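PDB 3HX1: Slr1951 protein from Synechocystis sp., which is of unknown function but carries a forkhead-associated (FHA) domain, a fold that typically binds phosphothreonine peptides, and probably takes part in such recognition. Local coordinates for residues Y32-S37 / I42-Q47. Numbering follows the deposited sequence.
Sequences YTIGRS and IRIKSQ
Ile34 and Gly35 pair in parallel with Ile42 and Arg43, and three backbone hydrogen bonds join the segments. Ile42 N donates to Thr33 O (3.1 Å). Gly35 N makes a weak bond to Ile42 O (3.3 Å). Just beyond strand 42-43, Ile44 N continues the pairing to Gly35 O (2.8 Å). Ile42 sets its CD1 over one face of the Tyr32 ring, 4.0 Å from Tyr32 CG. Ile42 CB also lies 4.2 Å from Ile34 CG1. Leu14 and Ile16 of strand 11-18 cover Ile42. The Arg43 chain bends at chi3 (70°), which brings its guanidinium back to the turn after Gly35. There Arg43 NH2 donates to Arg36 O at 3.3 Å; the oxygen sits near the guanidinium edge, 19° out of its plane. Arg36 runs extended from CG to NE alongside residues 46-47, with its CD 3.2 Å from Ser46 O. Its NH1 hydrogen-bonds to Val49 O. Without the guanidinium, as with an alanine here, Val49 O would probably lose this donor. The short edge strand 42-43 thus extends the mixed sheet of the FHA beta-sandwich. Gly35-Arg36 matches the FHA Gly-Arg signature, and Ser50 and His53 its Ser-x-x-His; in relatives that arginine and serine bind phosphothreonine, so Arg36 probably lies at the peptide-binding surface.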
loop_
_atom_site.group_PDB
_atom_site.type_symbol
_atom_site.label_atom_id
_atom_site.label_comp_id
_atom_site.label_asym_id
_atom_site.label_seq_id
_atom_site.Cartn_x
_atom_site.Cartn_y
_atom_site.Cartn_z
ATOM N N TYR A 32 -3.155 -0.211 8.947
ATOM C CA TYR A 32 -2.822 -1.422 8.211
ATOM C C TYR A 32 -1.335 -1.452 7.920
ATOM O O TYR A 32 -0.794 -0.486 7.388
ATOM C CB TYR A 32 -3.547 -1.458 6.869
ATOM C CG TYR A 32 -5.002 -1.850 6.895
ATOM C CD1 TYR A 32 -5.394 -3.152 7.209
ATOM C CD2 TYR A 32 -5.990 -0.937 6.525
ATOM C CE1 TYR A 32 -6.736 -3.538 7.138
ATOM C CE2 TYR A 32 -7.331 -1.310 6.450
ATOM C CZ TYR A 32 -7.701 -2.610 6.758
ATOM O OH TYR A 32 -9.030 -2.973 6.665
ATOM N N THR A 33 -0.662 -2.541 8.270
ATOM C CA THR A 33 0.754 -2.651 7.942
ATOM C C THR A 33 0.748 -3.377 6.611
ATOM O O THR A 33 -0.166 -4.152 6.326
ATOM C CB THR A 33 1.558 -3.481 8.962
ATOM O OG1 THR A 33 0.929 -4.755 9.150
ATOM C CG2 THR A 33 1.652 -2.748 10.287
ATOM N N ILE A 34 1.758 -3.129 5.794
ATOM C CA ILE A 34 1.828 -3.748 4.484
ATOM C C ILE A 34 3.215 -4.301 4.248
ATOM O O ILE A 34 4.212 -3.654 4.583
ATOM C CB ILE A 34 1.526 -2.711 3.398
ATOM C CG1 ILE A 34 0.120 -2.146 3.596
ATOM C CG2 ILE A 34 1.673 -3.334 2.031
ATOM C CD1 ILE A 34 -0.190 -0.983 2.689
ATOM N N GLY A 35 3.288 -5.494 3.662
ATOM C CA GLY A 35 4.583 -6.089 3.400
ATOM C C GLY A 35 4.491 -7.508 2.895
ATOM O O GLY A 35 3.395 -8.049 2.750
ATOM N N ARG A 36 5.649 -8.115 2.643
ATOM C CA ARG A 36 5.714 -9.478 2.131
ATOM C C ARG A 36 5.597 -10.570 3.198
ATOM O O ARG A 36 5.366 -11.737 2.874
ATOM C CB ARG A 36 7.023 -9.683 1.357
ATOM C CG ARG A 36 8.285 -9.778 2.207
ATOM C CD ARG A 36 9.413 -10.358 1.359
ATOM N NE ARG A 36 10.636 -10.606 2.112
ATOM C CZ ARG A 36 11.741 -9.873 2.002
ATOM N NH1 ARG A 36 11.777 -8.842 1.167
ATOM N NH2 ARG A 36 12.819 -10.171 2.719
ATOM N N SER A 37 5.758 -10.195 4.462
ATOM C CA SER A 37 5.685 -11.170 5.540
ATOM C C SER A 37 4.277 -11.489 6.004
ATOM O O SER A 37 3.349 -10.707 5.796
ATOM C CB SER A 37 6.496 -10.689 6.743
ATOM O OG SER A 37 6.012 -11.272 7.945
ATOM N N ILE A 42 -1.753 -6.644 5.242
ATOM C CA ILE A 42 -2.015 -6.815 3.814
ATOM C C ILE A 42 -0.747 -7.336 3.159
ATOM O O ILE A 42 0.224 -6.607 3.023
ATOM C CB ILE A 42 -2.409 -5.479 3.173
ATOM C CG1 ILE A 42 -3.699 -4.961 3.825
ATOM C CG2 ILE A 42 -2.588 -5.656 1.677
ATOM C CD1 ILE A 42 -4.076 -3.558 3.434
ATOM N N ARG A 43 -0.736 -8.597 2.753
ATOM C CA ARG A 43 0.473 -9.139 2.163
ATOM C C ARG A 43 0.672 -8.752 0.731
ATOM O O ARG A 43 -0.250 -8.849 -0.075
ATOM C CB ARG A 43 0.509 -10.667 2.260
ATOM C CG ARG A 43 0.642 -11.182 3.676
ATOM C CD ARG A 43 0.841 -12.687 3.702
ATOM N NE ARG A 43 2.148 -13.094 3.196
ATOM C CZ ARG A 43 2.574 -14.356 3.147
ATOM N NH1 ARG A 43 1.802 -15.349 3.572
ATOM N NH2 ARG A 43 3.783 -14.624 2.681
ATOM N N ILE A 44 1.877 -8.280 0.427
ATOM C CA ILE A 44 2.241 -7.938 -0.936
ATOM C C ILE A 44 3.390 -8.887 -1.243
ATOM O O ILE A 44 4.538 -8.637 -0.869
ATOM C CB ILE A 44 2.723 -6.488 -1.090
ATOM C CG1 ILE A 44 1.533 -5.527 -1.185
ATOM C CG2 ILE A 44 3.502 -6.359 -2.387
ATOM C CD1 ILE A 44 0.652 -5.519 0.000
ATOM N N LYS A 45 3.052 -9.986 -1.910
ATOM C CA LYS A 45 3.996 -11.035 -2.259
ATOM C C LYS A 45 5.026 -10.653 -3.315
ATOM O O LYS A 45 4.699 -10.545 -4.501
ATOM C CB LYS A 45 3.219 -12.267 -2.727
ATOM C CG LYS A 45 4.071 -13.448 -3.171
ATOM C CD LYS A 45 3.198 -14.507 -3.847
ATOM C CE LYS A 45 4.007 -15.684 -4.363
ATOM N NZ LYS A 45 3.184 -16.562 -5.248
ATOM N N SER A 46 6.269 -10.463 -2.865
ATOM C CA SER A 46 7.404 -10.126 -3.723
ATOM C C SER A 46 8.675 -10.032 -2.908
ATOM O O SER A 46 8.630 -9.799 -1.704
ATOM C CB SER A 46 7.207 -8.790 -4.441
ATOM O OG SER A 46 8.278 -8.566 -5.345
ATOM N N GLN A 47 9.810 -10.200 -3.579
ATOM C CA GLN A 47 11.111 -10.137 -2.922
ATOM C C GLN A 47 11.607 -8.704 -2.852
ATOM O O GLN A 47 12.504 -8.390 -2.076
ATOM C CB GLN A 47 12.129 -10.982 -3.678
ATOM C CG GLN A 47 12.275 -10.611 -5.145
ATOM C CD GLN A 47 13.465 -11.295 -5.795
ATOM O OE1 GLN A 47 13.749 -12.463 -5.522
ATOM N NE2 GLN A 47 14.163 -10.574 -6.668
#